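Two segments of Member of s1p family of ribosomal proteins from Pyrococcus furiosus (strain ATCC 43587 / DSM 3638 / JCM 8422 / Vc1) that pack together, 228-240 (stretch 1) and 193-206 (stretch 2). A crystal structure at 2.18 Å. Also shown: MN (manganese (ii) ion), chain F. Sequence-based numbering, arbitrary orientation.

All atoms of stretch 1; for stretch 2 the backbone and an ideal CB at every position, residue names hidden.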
# COMPACT_ATOMS: atom_id res chain seq x y z
N GLY A 228 2.15 26.00 12.47
CA GLY A 228 1.74 25.09 11.39
C GLY A 228 0.49 25.53 10.67
O GLY A 228 0.46 25.56 9.44
N ASP A 229 -0.54 25.89 11.43
CA ASP A 229 -1.83 26.31 10.88
C ASP A 229 -1.93 27.81 10.58
O ASP A 229 -2.98 28.28 10.14
CB ASP A 229 -2.98 25.92 11.83
CG ASP A 229 -3.59 24.57 11.50
OD1 ASP A 229 -3.05 23.81 10.66
OD2 ASP A 229 -4.63 24.26 12.11
N ARG A 230 -0.85 28.56 10.83
CA ARG A 230 -0.80 30.00 10.53
C ARG A 230 -1.91 30.78 11.24
O ARG A 230 -2.59 31.60 10.64
CB ARG A 230 -0.85 30.24 9.03
CG ARG A 230 0.32 29.64 8.27
CD ARG A 230 0.01 29.50 6.79
NE ARG A 230 1.20 29.05 6.07
CZ ARG A 230 1.73 29.64 4.99
NH1 ARG A 230 1.18 30.72 4.44
NH2 ARG A 230 2.83 29.12 4.45
N SER A 231 -2.08 30.50 12.51
CA SER A 231 -3.06 31.21 13.34
C SER A 231 -2.60 32.64 13.60
O SER A 231 -1.42 32.88 13.88
CB SER A 231 -3.22 30.47 14.67
OG SER A 231 -4.02 31.22 15.58
N LYS A 232 -3.54 33.58 13.50
CA LYS A 232 -3.34 34.96 13.94
C LYS A 232 -4.21 35.28 15.16
O LYS A 232 -4.63 36.43 15.34
CB LYS A 232 -3.68 35.95 12.81
CG LYS A 232 -3.11 35.63 11.43
CD LYS A 232 -1.60 35.60 11.45
CE LYS A 232 -1.06 35.30 10.06
NZ LYS A 232 0.20 34.51 10.12
N ALA A 233 -4.50 34.28 16.00
CA ALA A 233 -5.36 34.48 17.17
C ALA A 233 -4.61 35.18 18.30
O ALA A 233 -3.44 34.91 18.52
CB ALA A 233 -5.88 33.14 17.67
N PRO A 234 -5.30 36.05 19.05
CA PRO A 234 -4.72 36.61 20.28
C PRO A 234 -4.18 35.54 21.23
O PRO A 234 -3.17 35.76 21.89
CB PRO A 234 -5.89 37.35 20.91
CG PRO A 234 -6.70 37.79 19.74
CD PRO A 234 -6.60 36.67 18.74
N GLU A 235 -4.85 34.39 21.29
CA GLU A 235 -4.35 33.25 22.07
C GLU A 235 -2.98 32.80 21.59
O GLU A 235 -2.14 32.42 22.41
CB GLU A 235 -5.33 32.06 22.00
CG GLU A 235 -6.66 32.28 22.71
CD GLU A 235 -7.75 32.85 21.84
OE1 GLU A 235 -8.92 32.77 22.25
OE2 GLU A 235 -7.48 33.37 20.74
N PHE A 236 -2.75 32.83 20.28
CA PHE A 236 -1.51 32.32 19.69
C PHE A 236 -0.34 33.18 20.16
O PHE A 236 0.71 32.66 20.57
CB PHE A 236 -1.62 32.30 18.15
CG PHE A 236 -0.32 32.04 17.43
CD1 PHE A 236 0.37 30.84 17.60
CD2 PHE A 236 0.20 32.97 16.53
CE1 PHE A 236 1.55 30.59 16.92
CE2 PHE A 236 1.39 32.72 15.84
CZ PHE A 236 2.06 31.53 16.04
N TYR A 237 -0.54 34.49 20.15
CA TYR A 237 0.54 35.42 20.49
C TYR A 237 0.92 35.29 21.95
O TYR A 237 2.06 35.51 22.30
CB TYR A 237 0.17 36.84 20.06
CG TYR A 237 0.00 36.92 18.55
CD1 TYR A 237 1.10 36.74 17.70
CD2 TYR A 237 -1.24 37.11 17.97
CE1 TYR A 237 0.95 36.77 16.31
CE2 TYR A 237 -1.40 37.15 16.59
CZ TYR A 237 -0.29 36.98 15.77
OH TYR A 237 -0.44 37.03 14.40
N GLN A 238 -0.02 34.86 22.80
CA GLN A 238 0.32 34.47 24.18
C GLN A 238 1.05 33.13 24.21
O GLN A 238 2.04 32.98 24.93
CB GLN A 238 -0.93 34.39 25.05
CG GLN A 238 -1.69 35.70 25.22
CD GLN A 238 -2.99 35.51 25.99
OE1 GLN A 238 -2.97 35.24 27.20
NE2 GLN A 238 -4.11 35.64 25.31
N TYR A 239 0.54 32.14 23.48
CA TYR A 239 1.15 30.80 23.47
C TYR A 239 2.63 30.87 23.05
O TYR A 239 3.45 30.13 23.57
CB TYR A 239 0.39 29.84 22.54
CG TYR A 239 -0.88 29.23 23.12
CD1 TYR A 239 -0.83 28.47 24.29
CD2 TYR A 239 -2.11 29.37 22.48
CE1 TYR A 239 -1.97 27.89 24.82
CE2 TYR A 239 -3.26 28.79 23.01
CZ TYR A 239 -3.19 28.05 24.17
OH TYR A 239 -4.32 27.48 24.71
N LEU A 240 2.96 31.76 22.13
CA LEU A 240 4.35 31.95 21.68
C LEU A 240 5.36 32.20 22.80
O LEU A 240 6.54 31.83 22.69
CB LEU A 240 4.43 33.12 20.70
CG LEU A 240 3.93 32.86 19.28
CD1 LEU A 240 3.99 34.17 18.50
CD2 LEU A 240 4.76 31.78 18.57
N UNK A 193 -16.86 30.82 13.27
CA UNK A 193 -15.76 31.31 12.45
C UNK A 193 -14.41 31.36 13.12
O UNK A 193 -13.42 31.67 12.47
CB UNK A 193 -16.10 32.71 11.95
N UNK A 194 -14.32 31.03 14.41
CA UNK A 194 -13.04 31.16 15.13
C UNK A 194 -12.10 29.95 14.93
O UNK A 194 -11.67 29.29 15.88
CB UNK A 194 -13.31 31.34 16.62
N UNK A 195 -11.77 29.71 13.66
CA UNK A 195 -10.83 28.67 13.24
C UNK A 195 -9.44 28.82 13.83
O UNK A 195 -8.70 27.85 13.96
CB UNK A 195 -10.72 28.66 11.71
N UNK A 196 -9.08 30.05 14.20
CA UNK A 196 -7.71 30.36 14.58
C UNK A 196 -7.30 29.81 15.95
O UNK A 196 -6.13 29.83 16.29
CB UNK A 196 -7.52 31.88 14.57
N UNK A 197 -8.26 29.32 16.72
CA UNK A 197 -7.93 28.52 17.91
C UNK A 197 -7.83 27.05 17.45
O UNK A 197 -8.85 26.37 17.27
CB UNK A 197 -8.98 28.69 19.01
N UNK A 198 -6.59 26.59 17.27
CA UNK A 198 -6.33 25.36 16.52
C UNK A 198 -6.34 24.11 17.39
O UNK A 198 -6.33 24.18 18.63
CB UNK A 198 -4.98 25.47 15.81
N UNK A 199 -6.32 22.95 16.74
CA UNK A 199 -6.46 21.67 17.46
C UNK A 199 -5.35 21.45 18.47
O UNK A 199 -5.60 20.93 19.55
CB UNK A 199 -6.48 20.50 16.47
N UNK A 200 -4.13 21.85 18.12
CA UNK A 200 -2.99 21.71 19.02
C UNK A 200 -3.10 22.58 20.26
O UNK A 200 -2.60 22.23 21.33
CB UNK A 200 -1.70 22.05 18.28
N UNK A 201 -3.74 23.74 20.11
CA UNK A 201 -4.02 24.61 21.25
C UNK A 201 -5.04 23.93 22.11
O UNK A 201 -4.80 23.67 23.29
CB UNK A 201 -4.51 25.99 20.81
N UNK A 202 -6.18 23.59 21.52
CA UNK A 202 -7.25 22.89 22.26
C UNK A 202 -6.76 21.62 22.94
O UNK A 202 -7.05 21.38 24.11
CB UNK A 202 -8.40 22.54 21.31
N UNK A 203 -6.00 20.81 22.19
CA UNK A 203 -5.58 19.50 22.67
C UNK A 203 -4.58 19.61 23.79
O UNK A 203 -4.56 18.77 24.70
CB UNK A 203 -4.99 18.68 21.53
N UNK A 204 -3.71 20.61 23.72
CA UNK A 204 -2.77 20.85 24.81
C UNK A 204 -3.52 21.20 26.09
O UNK A 204 -3.20 20.68 27.16
CB UNK A 204 -1.79 21.97 24.44
N UNK A 205 -4.55 22.04 25.99
CA UNK A 205 -5.34 22.39 27.19
C UNK A 205 -6.08 21.15 27.71
O UNK A 205 -6.02 20.85 28.91
CB UNK A 205 -6.34 23.51 26.88
N UNK A 206 -6.72 20.38 26.82
CA UNK A 206 -7.34 19.12 27.26
C UNK A 206 -6.32 18.24 27.95
O UNK A 206 -6.60 17.68 29.02
CB UNK A 206 -7.96 18.37 26.08
MN MN F . -5.62 22.27 12.27

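Position 193 lies out of reach of stretch 1, but its phi of 84° favours glycine, and Gly193 is found.

At 194 the CA-to-CB bond points sideways, and nothing of stretch 1 lies within 5.5 Å of the ideal CB. Only a long side chain could reach the carboxylate of Glu235, and a donor at its tip would be rewarded; lysine, arginine or tyrosine could serve. It is Tyr194, whose OH donates a very short hydrogen bond to Glu235 OE2 (2.4 Å), while its ring passes Ala233, with CZ 4.4 Å from Ala233 CB.

Position 195 also points sideways, on the side of Asp229 and the manganese ion, where a long polar group would suit. Tyr195 sends its OH to two waters: water 1, 2.6 Å from Tyr195 OH, donates to Asp229 O, and water 2, 2.7 Å from Tyr195 OH, is a manganese ligand, as is Asp229 OD2.

Position 196 points toward stretch 1, its ideal CB 3.7 Å from both Ser231 OG and Ala233 CB. The backbone already supplies one link, Ser231 OG donating to the carbonyl O of 196 (2.6 Å), so the side chain need chiefly fit beside Ala233; several medium or long types would do. Glu196 lays its CG 3.5 Å from Ala233 CB.

At 197, sideways again, the visible neighbour is the Glu235 side chain, and an aliphatic chain could pack on its methylene carbons. Leu197 does so, CD1 lying 4.1 Å from Glu235 CG.

Position 198 points toward Asp229 and directly precedes a helix, where serine, threonine, aspartate or asparagine are common. Thr198 is the N-cap; its CG2 packs 3.8 Å from Asp229 CB.

Positions 199 and 200 make no contact with stretch 1, which leaves the choice open; they are Ala199 and Gly200.

Position 201 points toward stretch 1, with Tyr239 CE2 3.8 Å from the ideal CB and Phe236 and Ser231 farther along. A long, flexible apolar chain suits this surface. Met201, present as selenomethionine, places CG 3.5 Å from Tyr239 CE2 and extends CE to 4.0 Å from Phe236 CD1 and 3.8 Å from Ser231 CB.

Position 202 points away and 203 is out of reach, so stretch 1 sets no preference; they are Leu202 and Ala203. Position 204 points toward it without contact; Thr204 turns OG1 back to Gly200 O (2.7 Å), a hydrogen bond within its own helix.

At 205 the ideal CB is 5.0 Å from Tyr239 OH, inviting an acceptor such as glutamate or glutamine. Glu205 OE2 accepts from Tyr239 OH (2.6 Å). Position 206 is out of reach and unrestricted by stretch 1; it is Val206.

Stretch 2 (193-206) GYYELTAGMLATEV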
# COMPACT_ATOMS: atom_id res chain seq x y z
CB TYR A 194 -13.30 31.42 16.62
CG TYR A 194 -12.18 32.16 17.33
CD1 TYR A 194 -11.89 33.49 17.01
CD2 TYR A 194 -11.42 31.55 18.32
CE1 TYR A 194 -10.88 34.19 17.67
CE2 TYR A 194 -10.41 32.23 18.98
CZ TYR A 194 -10.15 33.56 18.65
OH TYR A 194 -9.15 34.24 19.31
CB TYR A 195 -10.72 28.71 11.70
CG TYR A 195 -9.66 27.80 11.10
CD1 TYR A 195 -9.94 26.46 10.83
CD2 TYR A 195 -8.39 28.28 10.79
CE1 TYR A 195 -8.97 25.63 10.27
CE2 TYR A 195 -7.42 27.45 10.24
CZ TYR A 195 -7.72 26.13 9.97
OH TYR A 195 -6.78 25.29 9.42
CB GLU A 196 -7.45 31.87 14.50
CG GLU A 196 -8.43 32.72 15.30
CD GLU A 196 -9.53 33.33 14.43
OE1 GLU A 196 -9.65 34.57 14.43
OE2 GLU A 196 -10.26 32.56 13.75
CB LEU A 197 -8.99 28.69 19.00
CG LEU A 197 -8.69 28.06 20.36
CD1 LEU A 197 -7.46 28.68 21.01
CD2 LEU A 197 -9.91 28.20 21.25
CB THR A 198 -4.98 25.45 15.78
OG1 THR A 198 -3.90 25.31 16.71
CG2 THR A 198 -4.86 26.78 15.06
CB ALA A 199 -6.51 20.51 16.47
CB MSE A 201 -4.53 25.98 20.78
CG MSE A 201 -3.41 26.80 20.14
SE MSE A 201 -4.10 28.39 19.19
CE MSE A 201 -2.72 28.36 17.79
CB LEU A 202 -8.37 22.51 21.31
CG LEU A 202 -9.08 23.65 20.63
CD1 LEU A 202 -9.94 23.12 19.49
CD2 LEU A 202 -9.91 24.43 21.64
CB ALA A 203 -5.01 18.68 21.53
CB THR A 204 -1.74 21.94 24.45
OG1 THR A 204 -0.93 21.50 23.36
CG2 THR A 204 -0.85 22.26 25.63
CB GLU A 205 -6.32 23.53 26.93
CG GLU A 205 -5.66 24.84 26.47
CD GLU A 205 -4.83 25.56 27.54
OE1 GLU A 205 -4.74 25.11 28.70
OE2 GLU A 205 -4.24 26.61 27.21
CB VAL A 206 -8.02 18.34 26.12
CG1 VAL A 206 -8.49 16.98 26.61
CG2 VAL A 206 -9.21 19.12 25.56
O HOH W 1 -4.78 26.67 8.41
O HOH W 2 -6.45 22.80 10.27
O HOH W 3 -4.27 21.15 10.99
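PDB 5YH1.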